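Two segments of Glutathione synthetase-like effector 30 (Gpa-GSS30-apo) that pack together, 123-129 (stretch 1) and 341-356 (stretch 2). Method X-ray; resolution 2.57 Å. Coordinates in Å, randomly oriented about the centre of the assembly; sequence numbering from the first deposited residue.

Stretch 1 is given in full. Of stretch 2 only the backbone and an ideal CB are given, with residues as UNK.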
ATOM      1  N   GLU A 123      16.861  41.834  -3.270  1.00 62.17           N
ATOM      2  CA  GLU A 123      16.398  43.179  -3.573  1.00 65.11           C
ATOM      3  C   GLU A 123      15.268  43.204  -4.641  1.00 64.18           C
ATOM      4  O   GLU A 123      14.355  44.018  -4.513  1.00 64.80           O
ATOM      5  CB  GLU A 123      17.567  44.148  -3.837  1.00 69.20           C
ATOM      6  CG  GLU A 123      17.854  45.073  -2.643  1.00 72.29           C
ATOM      7  CD  GLU A 123      16.777  46.167  -2.477  1.00 74.66           C
ATOM      8  OE1 GLU A 123      16.009  46.118  -1.483  1.00 72.88           O
ATOM      9  OE2 GLU A 123      16.679  47.062  -3.364  1.00 76.34           O
ATOM     10  N   PHE A 124      15.288  42.305  -5.629  1.00 61.08           N
ATOM     11  CA  PHE A 124      14.202  42.236  -6.604  1.00 59.31           C
ATOM     12  C   PHE A 124      12.883  41.855  -5.950  1.00 57.25           C
ATOM     13  O   PHE A 124      11.850  42.494  -6.201  1.00 55.70           O
ATOM     14  CB  PHE A 124      14.502  41.262  -7.751  1.00 58.31           C
ATOM     15  CG  PHE A 124      13.352  41.101  -8.700  1.00 58.38           C
ATOM     16  CD1 PHE A 124      12.977  42.146  -9.539  1.00 59.85           C
ATOM     17  CD2 PHE A 124      12.601  39.930  -8.716  1.00 57.86           C
ATOM     18  CE1 PHE A 124      11.894  42.018 -10.405  1.00 60.12           C
ATOM     19  CE2 PHE A 124      11.518  39.792  -9.579  1.00 58.04           C
ATOM     20  CZ  PHE A 124      11.164  40.839 -10.431  1.00 59.25           C
ATOM     21  N   LEU A 125      12.929  40.809  -5.128  1.00 56.39           N
ATOM     22  CA  LEU A 125      11.749  40.322  -4.414  1.00 55.87           C
ATOM     23  C   LEU A 125      11.171  41.413  -3.520  1.00 58.22           C
ATOM     24  O   LEU A 125       9.975  41.669  -3.577  1.00 58.27           O
ATOM     25  CB  LEU A 125      12.080  39.078  -3.581  1.00 54.40           C
ATOM     26  CG  LEU A 125      12.502  37.790  -4.301  1.00 52.94           C
ATOM     27  CD1 LEU A 125      12.510  36.604  -3.347  1.00 51.42           C
ATOM     28  CD2 LEU A 125      11.579  37.495  -5.465  1.00 52.73           C
ATOM     29  N   LYS A 126      12.027  42.068  -2.726  1.00 60.68           N
ATOM     30  CA  LYS A 126      11.616  43.212  -1.895  1.00 62.46           C
ATOM     31  C   LYS A 126      10.974  44.312  -2.727  1.00 63.51           C
ATOM     32  O   LYS A 126       9.938  44.841  -2.348  1.00 64.47           O
ATOM     33  CB  LYS A 126      12.792  43.786  -1.086  1.00 64.81           C
ATOM     34  CG  LYS A 126      13.090  43.032   0.214  1.00 65.35           C
ATOM     35  CD  LYS A 126      14.271  43.622   0.998  1.00 66.27           C
ATOM     36  CE  LYS A 126      13.901  44.833   1.853  1.00 68.97           C
ATOM     37  NZ  LYS A 126      14.370  46.149   1.315  1.00 71.32           N
ATOM     38  N   GLU A 127      11.570  44.639  -3.873  1.00 65.24           N
ATOM     39  CA  GLU A 127      11.020  45.691  -4.749  1.00 67.70           C
ATOM     40  C   GLU A 127       9.633  45.335  -5.275  1.00 64.28           C
ATOM     41  O   GLU A 127       8.808  46.219  -5.439  1.00 65.43           O
ATOM     42  CB  GLU A 127      11.978  46.059  -5.898  1.00 71.30           C
ATOM     43  CG  GLU A 127      11.963  47.546  -6.212  1.00 75.98           C
ATOM     44  CD  GLU A 127      10.800  48.000  -7.102  1.00 79.83           C
ATOM     45  OE1 GLU A 127      10.225  47.153  -7.837  1.00 82.63           O
ATOM     46  OE2 GLU A 127      10.470  49.221  -7.088  1.00 81.08           O
ATOM     47  N   ALA A 128       9.362  44.042  -5.479  1.00 60.57           N
ATOM     48  CA  ALA A 128       8.051  43.575  -5.937  1.00 57.69           C
ATOM     49  C   ALA A 128       6.919  43.572  -4.873  1.00 56.22           C
ATOM     50  O   ALA A 128       5.787  43.247  -5.227  1.00 55.92           O
ATOM     51  CB  ALA A 128       8.199  42.199  -6.557  1.00 56.41           C
ATOM     52  N   HIS A 129       7.213  43.946  -3.615  1.00 54.92           N
ATOM     53  CA  HIS A 129       6.228  44.059  -2.519  1.00 54.28           C
ATOM     54  C   HIS A 129       6.258  45.390  -1.725  1.00 54.49           C
ATOM     55  O   HIS A 129       6.594  46.489  -2.225  1.00 54.81           O
ATOM     56  CB  HIS A 129       6.456  42.932  -1.505  1.00 53.98           C
ATOM     57  CG  HIS A 129       6.480  41.539  -2.087  1.00 52.44           C
ATOM     58  ND1 HIS A 129       7.525  41.063  -2.846  1.00 51.93           N
ATOM     59  CD2 HIS A 129       5.629  40.494  -1.941  1.00 52.11           C
ATOM     60  CE1 HIS A 129       7.298  39.803  -3.182  1.00 50.47           C
ATOM     61  NE2 HIS A 129       6.152  39.432  -2.643  1.00 50.60           N
ATOM     62  N   UNK A 341      13.743  29.698   3.256  1.00 54.04           N
ATOM     63  CA  UNK A 341      12.574  30.566   3.423  1.00 56.46           C
ATOM     64  C   UNK A 341      12.406  31.636   2.354  1.00 55.60           C
ATOM     65  O   UNK A 341      11.276  31.961   2.004  1.00 57.18           O
ATOM     66  CB  UNK A 341      12.648  31.250   4.790  1.00 56.46           C
ATOM     67  N   UNK A 342      13.514  32.150   1.816  1.00 54.82           N
ATOM     68  CA  UNK A 342      13.488  33.137   0.714  1.00 53.87           C
ATOM     69  C   UNK A 342      12.554  32.747  -0.439  1.00 53.11           C
ATOM     70  O   UNK A 342      11.955  33.620  -1.080  1.00 54.26           O
ATOM     71  CB  UNK A 342      14.903  33.328   0.164  1.00 53.87           C
ATOM     72  N   UNK A 343      12.406  31.440  -0.674  1.00 50.60           N
ATOM     73  CA  UNK A 343      11.561  30.948  -1.762  1.00 48.87           C
ATOM     74  C   UNK A 343      10.085  31.157  -1.498  1.00 48.93           C
ATOM     75  O   UNK A 343       9.314  31.287  -2.453  1.00 50.70           O
ATOM     76  CB  UNK A 343      11.827  29.461  -2.001  1.00 48.87           C
ATOM     77  N   UNK A 344       9.690  31.201  -0.227  1.00 47.77           N
ATOM     78  CA  UNK A 344       8.316  31.552   0.130  1.00 48.96           C
ATOM     79  C   UNK A 344       7.938  32.964  -0.329  1.00 50.06           C
ATOM     80  O   UNK A 344       6.784  33.198  -0.693  1.00 51.77           O
ATOM     81  CB  UNK A 344       8.126  31.433   1.644  1.00 48.96           C
ATOM     82  N   UNK A 345       8.900  33.888  -0.299  1.00 49.56           N
ATOM     83  CA  UNK A 345       8.707  35.243  -0.818  1.00 50.17           C
ATOM     84  C   UNK A 345       8.582  35.263  -2.369  1.00 49.49           C
ATOM     85  O   UNK A 345       7.781  36.011  -2.930  1.00 48.90           O
ATOM     86  CB  UNK A 345       9.872  36.130  -0.375  1.00 50.17           C
ATOM     87  N   UNK A 346       9.350  34.423  -3.056  1.00 48.23           N
ATOM     88  CA  UNK A 346       9.272  34.361  -4.522  1.00 47.68           C
ATOM     89  C   UNK A 346       8.085  33.546  -5.054  1.00 45.90           C
ATOM     90  O   UNK A 346       7.921  33.439  -6.266  1.00 46.00           O
ATOM     91  CB  UNK A 346      10.570  33.766  -5.071  1.00 47.68           C
ATOM     92  N   UNK A 347       7.270  32.963  -4.179  1.00 43.68           N
ATOM     93  CA  UNK A 347       6.097  32.193  -4.625  1.00 42.81           C
ATOM     94  C   UNK A 347       4.775  32.754  -4.108  1.00 42.78           C
ATOM     95  O   UNK A 347       3.736  32.106  -4.176  1.00 41.91           O
ATOM     96  CB  UNK A 347       6.233  30.737  -4.176  1.00 42.81           C
ATOM     97  N   UNK A 348       4.793  33.980  -3.613  1.00 44.26           N
ATOM     98  CA  UNK A 348       3.535  34.648  -3.355  1.00 45.57           C
ATOM     99  C   UNK A 348       2.801  34.789  -4.673  1.00 47.24           C
ATOM    100  O   UNK A 348       3.396  34.744  -5.754  1.00 48.61           O
ATOM    101  CB  UNK A 348       3.748  36.008  -2.688  1.00 45.57           C
ATOM    102  N   UNK A 349       1.497  34.965  -4.575  1.00 48.93           N
ATOM    103  CA  UNK A 349       0.671  35.176  -5.751  1.00 49.47           C
ATOM    104  C   UNK A 349       0.891  36.584  -6.283  1.00 49.01           C
ATOM    105  O   UNK A 349       0.672  36.826  -7.457  1.00 49.83           O
ATOM    106  CB  UNK A 349      -0.806  34.943  -5.429  1.00 49.47           C
ATOM    107  N   UNK A 350       1.298  37.505  -5.415  1.00 48.37           N
ATOM    108  CA  UNK A 350       1.763  38.827  -5.833  1.00 49.09           C
ATOM    109  C   UNK A 350       2.884  38.732  -6.886  1.00 49.28           C
ATOM    110  O   UNK A 350       2.860  39.401  -7.903  1.00 50.18           O
ATOM    111  CB  UNK A 350       2.254  39.614  -4.616  1.00 49.09           C
ATOM    112  N   UNK A 351       3.844  37.872  -6.619  1.00 49.62           N
ATOM    113  CA  UNK A 351       5.019  37.701  -7.453  1.00 50.48           C
ATOM    114  C   UNK A 351       4.668  37.050  -8.761  1.00 49.03           C
ATOM    115  O   UNK A 351       5.223  37.374  -9.788  1.00 48.95           O
ATOM    116  CB  UNK A 351       6.082  36.875  -6.726  1.00 50.48           C
ATOM    117  N   UNK A 352       3.755  36.095  -8.698  1.00 49.01           N
ATOM    118  CA  UNK A 352       3.286  35.407  -9.885  1.00 48.96           C
ATOM    119  C   UNK A 352       2.584  36.399 -10.798  1.00 50.52           C
ATOM    120  O   UNK A 352       2.777  36.392 -12.013  1.00 51.68           O
ATOM    121  CB  UNK A 352       2.353  34.252  -9.516  1.00 48.96           C
ATOM    122  N   UNK A 353       1.798  37.277 -10.190  1.00 51.62           N
ATOM    123  CA  UNK A 353       1.146  38.369 -10.900  1.00 53.63           C
ATOM    124  C   UNK A 353       2.169  39.374 -11.417  1.00 53.33           C
ATOM    125  O   UNK A 353       2.024  39.870 -12.528  1.00 53.02           O
ATOM    126  CB  UNK A 353       0.134  39.067  -9.989  1.00 53.63           C
ATOM    127  N   UNK A 354       3.204  39.665 -10.629  1.00 52.56           N
ATOM    128  CA  UNK A 354       4.291  40.553 -11.083  1.00 53.05           C
ATOM    129  C   UNK A 354       5.040  39.986 -12.294  1.00 52.34           C
ATOM    130  O   UNK A 354       5.446  40.746 -13.148  1.00 53.50           O
ATOM    131  CB  UNK A 354       5.279  40.795  -9.940  1.00 53.05           C
ATOM    132  N   UNK A 355       5.193  38.670 -12.396  1.00 51.22           N
ATOM    133  CA  UNK A 355       5.860  38.072 -13.569  1.00 52.08           C
ATOM    134  C   UNK A 355       5.080  38.195 -14.885  1.00 53.33           C
ATOM    135  O   UNK A 355       5.653  37.971 -15.940  1.00 52.65           O
ATOM    136  CB  UNK A 355       6.123  36.590 -13.294  1.00 52.08           C
ATOM    137  N   UNK A 356       3.788  38.526 -14.816  1.00 54.14           N
ATOM    138  CA  UNK A 356       2.958  38.751 -16.007  1.00 55.85           C
ATOM    139  C   UNK A 356       3.100  40.136 -16.622  1.00 58.92           C
ATOM    140  O   UNK A 356       2.628  40.355 -17.724  1.00 60.07           O
ATOM    141  CB  UNK A 356       1.488  38.519 -15.653  1.00 55.85           C
TER

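Stretch 1 ends a helix, and Phe124, Leu125, Ala128 and His129 form the surface it offers to stretch 2. Position 341 has nothing of stretch 1 within reach of its CB, so the contact sets no preference; it is Tyr341.

At 342 the CA-to-CB bond runs sideways, with the ideal CB 5.4 Å from Leu125 CD1. A side chain of some length could bend back to that methyl, and an aliphatic one would suit. The residue is Ile342, whose CD1 lies 3.7 Å from Leu125 CD1. Positions 343 and 344 point away, leaving the choice open; they are Phe343 and Ala344.

Position 345 points toward stretch 1, its ideal CB 4.0 Å from Leu125 CD1 and 5.3 Å from His129 CE1. An aliphatic chain able to touch both leucine and imidazole fits well; leucine, isoleucine or methionine are all plausible. Leu345 is found, with CD2 3.8 Å from Leu125 CB and CD1 over one face of the His129 ring, 4.0 Å from its centroid, a CH-pi contact. The imidazole is also tied to the preceding helix, since His129 ND1 donates to Leu125 O at 2.6 Å.

At 346 the bond runs sideways and the ideal CB is already 3.8 Å from Leu125 CD1, so a small residue makes contact without reaching further. Ser346 does so through its CB, 3.8 Å from Leu125 CD1. Position 347 is out of reach and is His347, whose ND1 donates to Phe343 O at 2.8 Å.

Position 348 has extended backbone angles (-62/159) immediately before a helix, where Ser, Thr, Asp or Asn commonly cap. Its CB points toward stretch 1, 4.2 Å from His129 NE2, so a short polar group could also meet the imidazole. Thr348 does both: OG1 accepts from the backbone N of 351 at 3.2 Å and is hydrogen-bonded to His129 NE2 at 3.2 Å, near the ring plane. Position 349 is out of reach and is Lys349.

At 350 the CB points toward stretch 1, 5.1 Å from Ala128 O, a carbonyl near the helix end that calls for a donor; Lys, Arg or Gln could supply one. Arg350 donates from NE to Ala128 O at 3.0 Å, nearly straight at 159°, while its CG packs 4.0 Å from His129 CD2.

Position 351 points sideways, but Phe124, Leu125, Ala128 and His129 surround the space ahead, favouring a long, flexible apolar chain. Met351 places CE 3.7 Å from Phe124 CE2 and 3.8 Å from Ala128 CB, with SD 3.8 Å from Leu125 CD2.

Positions 352 and 353 are out of reach: Gln352 and Gln353. At 354 the CB points toward Ala128 CB, 4.7 Å away, suiting a compact aliphatic; Val354 brings CG1 to 4.3 Å from Ala128 CB. From 355 only a large side chain could return to Phe124, and Phe355 does, CE1 lying 4.2 Å from Phe124 CE2. Position 356, out of reach, is Thr356.

Stretch 2, residues 341-356: YIFALSHTKRMQQVFT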
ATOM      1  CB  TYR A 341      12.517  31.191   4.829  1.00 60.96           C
ATOM      2  CG  TYR A 341      11.496  30.519   5.694  1.00 65.06           C
ATOM      3  CD1 TYR A 341      10.148  30.803   5.530  1.00 67.95           C
ATOM      4  CD2 TYR A 341      11.862  29.559   6.649  1.00 68.64           C
ATOM      5  CE1 TYR A 341       9.183  30.167   6.301  1.00 70.48           C
ATOM      6  CE2 TYR A 341      10.907  28.926   7.440  1.00 71.47           C
ATOM      7  CZ  TYR A 341       9.563  29.237   7.254  1.00 71.82           C
ATOM      8  OH  TYR A 341       8.579  28.637   8.009  1.00 77.25           O
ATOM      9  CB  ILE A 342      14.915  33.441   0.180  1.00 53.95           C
ATOM     10  CG1 ILE A 342      14.914  34.595  -0.819  1.00 55.42           C
ATOM     11  CG2 ILE A 342      15.546  32.229  -0.490  1.00 53.52           C
ATOM     12  CD1 ILE A 342      14.453  35.905  -0.244  1.00 56.94           C
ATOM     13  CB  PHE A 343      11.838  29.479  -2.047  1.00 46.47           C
ATOM     14  CG  PHE A 343      13.088  29.253  -2.827  1.00 45.13           C
ATOM     15  CD1 PHE A 343      14.314  29.405  -2.235  1.00 45.47           C
ATOM     16  CD2 PHE A 343      13.035  28.914  -4.150  1.00 44.47           C
ATOM     17  CE1 PHE A 343      15.480  29.197  -2.943  1.00 45.33           C
ATOM     18  CE2 PHE A 343      14.191  28.701  -4.866  1.00 44.94           C
ATOM     19  CZ  PHE A 343      15.420  28.850  -4.264  1.00 45.20           C
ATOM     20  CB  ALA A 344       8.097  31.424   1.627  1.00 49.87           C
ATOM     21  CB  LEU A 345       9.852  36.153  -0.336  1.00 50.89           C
ATOM     22  CG  LEU A 345       9.713  37.664  -0.514  1.00 52.16           C
ATOM     23  CD1 LEU A 345       8.488  38.209   0.194  1.00 52.69           C
ATOM     24  CD2 LEU A 345      10.961  38.364  -0.002  1.00 53.15           C
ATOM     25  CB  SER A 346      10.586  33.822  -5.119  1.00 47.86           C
ATOM     26  OG  SER A 346      10.653  32.407  -5.076  1.00 48.73           O
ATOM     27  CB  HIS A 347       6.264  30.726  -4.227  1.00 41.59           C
ATOM     28  CG  HIS A 347       7.286  30.004  -5.037  1.00 41.33           C
ATOM     29  ND1 HIS A 347       8.621  30.351  -5.035  1.00 41.80           N
ATOM     30  CD2 HIS A 347       7.166  28.963  -5.889  1.00 40.88           C
ATOM     31  CE1 HIS A 347       9.281  29.541  -5.843  1.00 41.72           C
ATOM     32  NE2 HIS A 347       8.418  28.693  -6.378  1.00 41.17           N
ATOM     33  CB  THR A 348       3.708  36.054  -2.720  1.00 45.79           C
ATOM     34  OG1 THR A 348       4.385  36.937  -3.630  1.00 45.06           O
ATOM     35  CG2 THR A 348       4.463  35.965  -1.390  1.00 44.76           C
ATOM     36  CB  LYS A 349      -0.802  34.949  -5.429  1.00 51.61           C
ATOM     37  CG  LYS A 349      -1.590  34.212  -6.497  1.00 53.97           C
ATOM     38  CD  LYS A 349      -2.695  33.409  -5.831  1.00 55.93           C
ATOM     39  CE  LYS A 349      -2.150  32.186  -5.091  1.00 55.00           C
ATOM     40  NZ  LYS A 349      -2.838  32.063  -3.781  1.00 55.46           N
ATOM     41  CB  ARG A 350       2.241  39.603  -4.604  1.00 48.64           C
ATOM     42  CG  ARG A 350       2.972  40.918  -4.853  1.00 49.06           C
ATOM     43  CD  ARG A 350       2.176  41.852  -5.720  1.00 50.08           C
ATOM     44  NE  ARG A 350       2.913  43.079  -5.991  1.00 51.03           N
ATOM     45  CZ  ARG A 350       2.516  44.042  -6.821  1.00 51.34           C
ATOM     46  NH1 ARG A 350       1.386  43.936  -7.489  1.00 51.18           N
ATOM     47  NH2 ARG A 350       3.261  45.124  -6.981  1.00 52.46           N
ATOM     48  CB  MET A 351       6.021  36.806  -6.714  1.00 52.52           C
ATOM     49  CG  MET A 351       7.383  36.688  -7.365  1.00 54.31           C
ATOM     50  SD  MET A 351       8.268  38.220  -7.178  1.00 58.41           S
ATOM     51  CE  MET A 351       7.974  39.056  -8.747  1.00 59.81           C
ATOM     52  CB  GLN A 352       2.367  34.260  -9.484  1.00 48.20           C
ATOM     53  CG  GLN A 352       3.096  33.151  -8.721  1.00 46.94           C
ATOM     54  CD  GLN A 352       2.150  32.124  -8.136  1.00 46.29           C
ATOM     55  OE1 GLN A 352       1.330  31.547  -8.841  1.00 45.91           O
ATOM     56  NE2 GLN A 352       2.269  31.880  -6.838  1.00 45.73           N
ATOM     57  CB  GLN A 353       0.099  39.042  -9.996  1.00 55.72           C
ATOM     58  CG  GLN A 353      -0.680  40.193 -10.622  1.00 58.35           C
ATOM     59  CD  GLN A 353      -0.242  41.558 -10.128  1.00 60.27           C
ATOM     60  OE1 GLN A 353      -0.084  41.773  -8.929  1.00 62.36           O
ATOM     61  NE2 GLN A 353      -0.048  42.491 -11.051  1.00 62.95           N
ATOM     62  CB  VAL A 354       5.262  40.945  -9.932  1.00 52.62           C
ATOM     63  CG1 VAL A 354       6.519  41.650 -10.457  1.00 53.70           C
ATOM     64  CG2 VAL A 354       4.562  41.850  -8.918  1.00 53.17           C
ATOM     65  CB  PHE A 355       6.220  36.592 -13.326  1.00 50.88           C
ATOM     66  CG  PHE A 355       7.436  36.398 -12.453  1.00 50.10           C
ATOM     67  CD1 PHE A 355       8.623  37.045 -12.736  1.00 50.47           C
ATOM     68  CD2 PHE A 355       7.393  35.567 -11.361  1.00 49.05           C
ATOM     69  CE1 PHE A 355       9.728  36.865 -11.941  1.00 50.52           C
ATOM     70  CE2 PHE A 355       8.510  35.379 -10.561  1.00 48.58           C
ATOM     71  CZ  PHE A 355       9.675  36.027 -10.849  1.00 48.85           C
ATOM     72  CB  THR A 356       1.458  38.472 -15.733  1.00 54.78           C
ATOM     73  OG1 THR A 356       0.894  39.478 -14.871  1.00 53.35           O
ATOM     74  CG2 THR A 356       1.278  37.081 -15.135  1.00 52.62           C
TER
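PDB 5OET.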